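Restriction endonuclease S subunits (Thermoanaerobacter tengcongensis, PDB 3OKG) probably recognises specific DNA sequences as the S subunit of a type I restriction-modification methyltransferase, in which it partners M polypeptides. Local coordinates at residues D42-Y53 / E71-R82. Sequence-based numbering, arbitrary orientation.
Sequences DPTKNPSTYFVY and EILGQHAPSRAR. With SO4 (sulfate ion), chain I; SO4 (sulfate ion), chain D.
Asp42 OD1, stacked over the guanidinium of Arg82, is gripped twice by Thr44 from the same face of the carboxylate plane: Thr44 OG1 donates at 2.5 Å to Asp42 OD1, and its backbone N closes an Asx turn. The Arg82 guanidinium lies flat against this carboxylate, the planes only 14° apart, so no N-H points at OD1 and the long salt bridge, Asp42 OD1 to Arg82 NE 3.8 Å, works by charge alone. Ser79 O sits over the opposite guanidinium face. Arg82 NH1 turns back to its own segment, bonding Pro78 O and Ala81 O, which helps hold the group's rotation, Ala81 O lying in its plane. At the other end of the contact 50-53 and 71-73 pair antiparallel at one edge of a mixed sheet, within a DNA specificity (target recognition) domain; strand 113-115 flanks 50-53 on its other side. Phe51 and Ile72 form the hydrogen-bonded pair, Ile72 N reaching Phe51 O at 2.8 Å and almost straight. With CG set between the backbone N and the carbonyl carbon (chi1 69°), the Phe51 ring lies alongside Ile72, its CZ 3.7 Å from Ala77 CB, while Pro43 CB covers one ring face. Tyr53 takes Ala81 CB over a face, 3.4 Å from CE1, and Ile72 CD1 against its CB. On the other sheet face, Leu73 CD1 sits above the centre of the Tyr50 ring, 3.8 Å from the centroid. Beyond the strands, Gly74 N binds Thr49 O and Gln75 N binds Pro47 O, both at 2.9 Å.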
loop_
_atom_site.group_PDB
_atom_site.type_symbol
_atom_site.label_atom_id
_atom_site.label_comp_id
_atom_site.label_asym_id
_atom_site.label_seq_id
_atom_site.Cartn_x
_atom_site.Cartn_y
_atom_site.Cartn_z
ATOM N N ASP A 42 2.883 34.046 -26.254
ATOM C CA ASP A 42 2.397 34.778 -25.096
ATOM C C ASP A 42 0.890 34.939 -25.252
ATOM O O ASP A 42 0.429 35.754 -26.049
ATOM C CB ASP A 42 3.089 36.147 -25.011
ATOM C CG ASP A 42 2.666 36.933 -23.803
ATOM O OD1 ASP A 42 1.620 36.598 -23.195
ATOM O OD2 ASP A 42 3.380 37.892 -23.448
ATOM N N PRO A 43 0.110 34.135 -24.518
ATOM C CA PRO A 43 -1.346 34.182 -24.730
ATOM C C PRO A 43 -1.942 35.537 -24.331
ATOM O O PRO A 43 -3.068 35.825 -24.747
ATOM C CB PRO A 43 -1.882 33.091 -23.774
ATOM C CG PRO A 43 -0.641 32.242 -23.401
ATOM C CD PRO A 43 0.495 33.212 -23.434
ATOM N N THR A 44 -1.216 36.323 -23.527
ATOM C CA THR A 44 -1.713 37.629 -23.087
ATOM C C THR A 44 -1.867 38.574 -24.262
ATOM O O THR A 44 -2.490 39.618 -24.132
ATOM C CB THR A 44 -0.824 38.322 -22.010
ATOM O OG1 THR A 44 0.415 38.756 -22.590
ATOM C CG2 THR A 44 -0.557 37.386 -20.831
ATOM N N LYS A 45 -1.300 38.200 -25.406
ATOM C CA LYS A 45 -1.383 39.019 -26.612
ATOM C C LYS A 45 -2.709 38.818 -27.318
ATOM O O LYS A 45 -3.056 39.576 -28.217
ATOM C CB LYS A 45 -0.207 38.739 -27.553
ATOM C CG LYS A 45 1.113 39.253 -26.997
ATOM C CD LYS A 45 2.326 38.748 -27.775
ATOM C CE LYS A 45 2.502 39.446 -29.119
ATOM N NZ LYS A 45 1.504 38.999 -30.138
ATOM N N ASN A 46 -3.450 37.795 -26.902
ATOM C CA ASN A 46 -4.830 37.627 -27.317
ATOM C C ASN A 46 -5.657 37.518 -26.042
ATOM O O ASN A 46 -6.077 36.432 -25.646
ATOM C CB ASN A 46 -5.002 36.388 -28.196
ATOM C CG ASN A 46 -4.233 36.483 -29.501
ATOM O OD1 ASN A 46 -3.083 36.060 -29.583
ATOM N ND2 ASN A 46 -4.869 37.036 -30.531
ATOM N N PRO A 47 -5.856 38.655 -25.372
ATOM C CA PRO A 47 -6.440 38.728 -24.035
ATOM C C PRO A 47 -7.846 38.132 -23.978
ATOM O O PRO A 47 -8.206 37.630 -22.917
ATOM C CB PRO A 47 -6.484 40.246 -23.758
ATOM C CG PRO A 47 -6.417 40.880 -25.149
ATOM C CD PRO A 47 -5.454 39.990 -25.859
ATOM N N SER A 48 -8.607 38.169 -25.071
ATOM C CA SER A 48 -9.987 37.669 -25.032
ATOM C C SER A 48 -10.111 36.255 -25.524
ATOM O O SER A 48 -11.219 35.754 -25.693
ATOM C CB SER A 48 -10.917 38.542 -25.874
ATOM O OG SER A 48 -11.065 39.797 -25.259
ATOM N N THR A 49 -8.975 35.618 -25.765
ATOM C CA THR A 49 -8.975 34.289 -26.350
ATOM C C THR A 49 -8.632 33.243 -25.299
ATOM O O THR A 49 -7.644 33.370 -24.604
ATOM C CB THR A 49 -7.989 34.228 -27.499
ATOM O OG1 THR A 49 -8.406 35.160 -28.506
ATOM C CG2 THR A 49 -7.963 32.836 -28.102
ATOM N N TYR A 50 -9.483 32.231 -25.159
ATOM C CA TYR A 50 -9.211 31.167 -24.210
ATOM C C TYR A 50 -8.090 30.280 -24.750
ATOM O O TYR A 50 -8.005 30.051 -25.952
ATOM C CB TYR A 50 -10.475 30.333 -23.977
ATOM C CG TYR A 50 -11.379 30.937 -22.919
ATOM C CD1 TYR A 50 -11.089 30.787 -21.574
ATOM C CD2 TYR A 50 -12.507 31.686 -23.277
ATOM C CE1 TYR A 50 -11.903 31.356 -20.584
ATOM C CE2 TYR A 50 -13.339 32.259 -22.285
ATOM C CZ TYR A 50 -13.025 32.084 -20.959
ATOM O OH TYR A 50 -13.815 32.640 -19.979
ATOM N N PHE A 51 -7.240 29.785 -23.862
ATOM C CA PHE A 51 -6.324 28.706 -24.232
ATOM C C PHE A 51 -6.354 27.666 -23.117
ATOM O O PHE A 51 -6.791 27.957 -21.999
ATOM C CB PHE A 51 -4.896 29.241 -24.418
ATOM C CG PHE A 51 -4.256 29.675 -23.149
ATOM C CD1 PHE A 51 -3.293 28.881 -22.530
ATOM C CD2 PHE A 51 -4.616 30.871 -22.552
ATOM C CE1 PHE A 51 -2.704 29.272 -21.344
ATOM C CE2 PHE A 51 -4.033 31.274 -21.359
ATOM C CZ PHE A 51 -3.072 30.482 -20.747
ATOM N N VAL A 52 -5.904 26.450 -23.410
ATOM C CA VAL A 52 -5.853 25.431 -22.370
ATOM C C VAL A 52 -4.432 25.348 -21.831
ATOM O O VAL A 52 -3.477 25.283 -22.620
ATOM C CB VAL A 52 -6.293 24.061 -22.906
ATOM C CG1 VAL A 52 -6.212 23.039 -21.783
ATOM C CG2 VAL A 52 -7.727 24.131 -23.446
ATOM N N TYR A 53 -4.280 25.384 -20.503
ATOM C CA TYR A 53 -2.961 25.437 -19.878
ATOM C C TYR A 53 -2.662 24.136 -19.154
ATOM O O TYR A 53 -3.466 23.676 -18.341
ATOM C CB TYR A 53 -2.912 26.571 -18.862
ATOM C CG TYR A 53 -1.574 26.786 -18.228
ATOM C CD1 TYR A 53 -0.408 26.711 -18.982
ATOM C CD2 TYR A 53 -1.472 27.096 -16.889
ATOM C CE1 TYR A 53 0.829 26.900 -18.394
ATOM C CE2 TYR A 53 -0.236 27.314 -16.296
ATOM C CZ TYR A 53 0.905 27.219 -17.066
ATOM O OH TYR A 53 2.126 27.438 -16.480
ATOM N N GLU A 71 -8.803 25.682 -18.580
ATOM C CA GLU A 71 -8.994 26.603 -19.679
ATOM C C GLU A 71 -8.941 28.007 -19.097
ATOM O O GLU A 71 -9.663 28.338 -18.151
ATOM C CB GLU A 71 -10.290 26.334 -20.451
ATOM C CG GLU A 71 -10.373 27.136 -21.739
ATOM C CD GLU A 71 -11.177 26.442 -22.814
ATOM O OE1 GLU A 71 -11.790 25.401 -22.520
ATOM O OE2 GLU A 71 -11.192 26.937 -23.956
ATOM N N ILE A 72 -8.075 28.826 -19.668
ATOM C CA ILE A 72 -7.784 30.136 -19.119
ATOM C C ILE A 72 -7.918 31.230 -20.171
ATOM O O ILE A 72 -7.582 31.048 -21.335
ATOM C CB ILE A 72 -6.354 30.176 -18.547
ATOM C CG1 ILE A 72 -6.208 29.131 -17.438
ATOM C CG2 ILE A 72 -6.017 31.570 -18.030
ATOM C CD1 ILE A 72 -4.735 28.912 -17.004
ATOM N N LEU A 73 -8.430 32.382 -19.745
ATOM C CA LEU A 73 -8.520 33.531 -20.628
ATOM C C LEU A 73 -7.115 34.111 -20.841
ATOM O O LEU A 73 -6.344 34.230 -19.894
ATOM C CB LEU A 73 -9.450 34.575 -19.993
ATOM C CG LEU A 73 -10.075 35.632 -20.900
ATOM C CD1 LEU A 73 -10.765 35.026 -22.090
ATOM C CD2 LEU A 73 -11.051 36.487 -20.086
ATOM N N GLY A 74 -6.784 34.488 -22.076
ATOM C CA GLY A 74 -5.435 34.953 -22.366
ATOM C C GLY A 74 -5.000 36.070 -21.438
ATOM O O GLY A 74 -3.865 36.113 -20.958
ATOM N N GLN A 75 -5.915 36.996 -21.182
ATOM C CA GLN A 75 -5.646 38.084 -20.254
ATOM C C GLN A 75 -5.041 37.582 -18.951
ATOM O O GLN A 75 -4.189 38.232 -18.355
ATOM C CB GLN A 75 -6.951 38.823 -19.942
ATOM C CG GLN A 75 -6.808 39.811 -18.821
ATOM C CD GLN A 75 -8.091 40.558 -18.566
ATOM O OE1 GLN A 75 -9.084 40.374 -19.281
ATOM N NE2 GLN A 75 -8.087 41.411 -17.544
ATOM N N HIS A 76 -5.486 36.409 -18.516
ATOM C CA HIS A 76 -5.086 35.881 -17.231
ATOM C C HIS A 76 -4.003 34.798 -17.279
ATOM O O HIS A 76 -3.769 34.110 -16.279
ATOM C CB HIS A 76 -6.307 35.314 -16.530
ATOM C CG HIS A 76 -7.358 36.337 -16.258
ATOM N ND1 HIS A 76 -8.686 36.141 -16.566
ATOM C CD2 HIS A 76 -7.271 37.579 -15.727
ATOM C CE1 HIS A 76 -9.377 37.212 -16.218
ATOM N NE2 HIS A 76 -8.542 38.100 -15.708
ATOM N N ALA A 77 -3.356 34.647 -18.424
ATOM C CA ALA A 77 -2.233 33.703 -18.540
ATOM C C ALA A 77 -1.177 33.932 -17.483
ATOM O O ALA A 77 -0.614 35.018 -17.390
ATOM C CB ALA A 77 -1.578 33.792 -19.929
ATOM N N PRO A 78 -0.872 32.882 -16.708
ATOM C CA PRO A 78 0.253 32.847 -15.768
ATOM C C PRO A 78 1.560 33.167 -16.502
ATOM O O PRO A 78 1.673 33.010 -17.722
ATOM C CB PRO A 78 0.262 31.396 -15.281
ATOM C CG PRO A 78 -1.086 30.866 -15.595
ATOM C CD PRO A 78 -1.590 31.600 -16.781
ATOM N N SER A 79 2.550 33.643 -15.771
ATOM C CA SER A 79 3.786 34.052 -16.419
ATOM C C SER A 79 4.519 32.872 -17.044
ATOM O O SER A 79 5.204 33.046 -18.033
ATOM C CB SER A 79 4.710 34.769 -15.433
ATOM O OG SER A 79 4.979 33.931 -14.335
ATOM N N ARG A 80 4.363 31.674 -16.481
ATOM C CA ARG A 80 5.013 30.474 -17.041
ATOM C C ARG A 80 4.291 29.879 -18.242
ATOM O O ARG A 80 4.773 28.933 -18.880
ATOM C CB ARG A 80 5.125 29.394 -15.960
ATOM C CG ARG A 80 6.197 29.678 -14.926
ATOM C CD ARG A 80 6.119 28.639 -13.822
ATOM N NE ARG A 80 7.172 28.839 -12.843
ATOM C CZ ARG A 80 7.317 28.090 -11.757
ATOM N NH1 ARG A 80 6.473 27.088 -11.530
ATOM N NH2 ARG A 80 8.301 28.342 -10.901
ATOM N N ALA A 81 3.117 30.402 -18.549
ATOM C CA ALA A 81 2.334 29.821 -19.614
ATOM C C ALA A 81 2.836 30.298 -20.973
ATOM O O ALA A 81 2.285 31.228 -21.547
ATOM C CB ALA A 81 0.822 30.118 -19.423
ATOM N N ARG A 82 3.888 29.664 -21.500
ATOM C CA ARG A 82 4.500 30.200 -22.715
ATOM C C ARG A 82 4.935 29.179 -23.765
ATOM O O ARG A 82 5.267 29.568 -24.883
ATOM C CB ARG A 82 5.685 31.119 -22.372
ATOM C CG ARG A 82 5.307 32.340 -21.539
ATOM C CD ARG A 82 4.585 33.433 -22.335
ATOM N NE ARG A 82 4.436 34.636 -21.512
ATOM C CZ ARG A 82 3.533 34.794 -20.546
ATOM N NH1 ARG A 82 2.645 33.833 -20.271
ATOM N NH2 ARG A 82 3.514 35.926 -19.851
HETATM S S SO4 I . -8.072 38.785 -28.860
HETATM O O1 SO4 I . -9.299 38.723 -29.646
HETATM O O2 SO4 I . -6.945 38.590 -29.766
HETATM O O3 SO4 I . -7.943 40.074 -28.183
HETATM O O4 SO4 I . -8.099 37.742 -27.836
HETATM S S SO4 D . 4.262 24.774 -12.789
HETATM O O1 SO4 D . 4.757 25.952 -13.480
HETATM O O2 SO4 D . 3.943 23.746 -13.785
HETATM O O3 SO4 D . 5.308 24.232 -11.927
HETATM O O4 SO4 D . 3.078 25.110 -12.023
#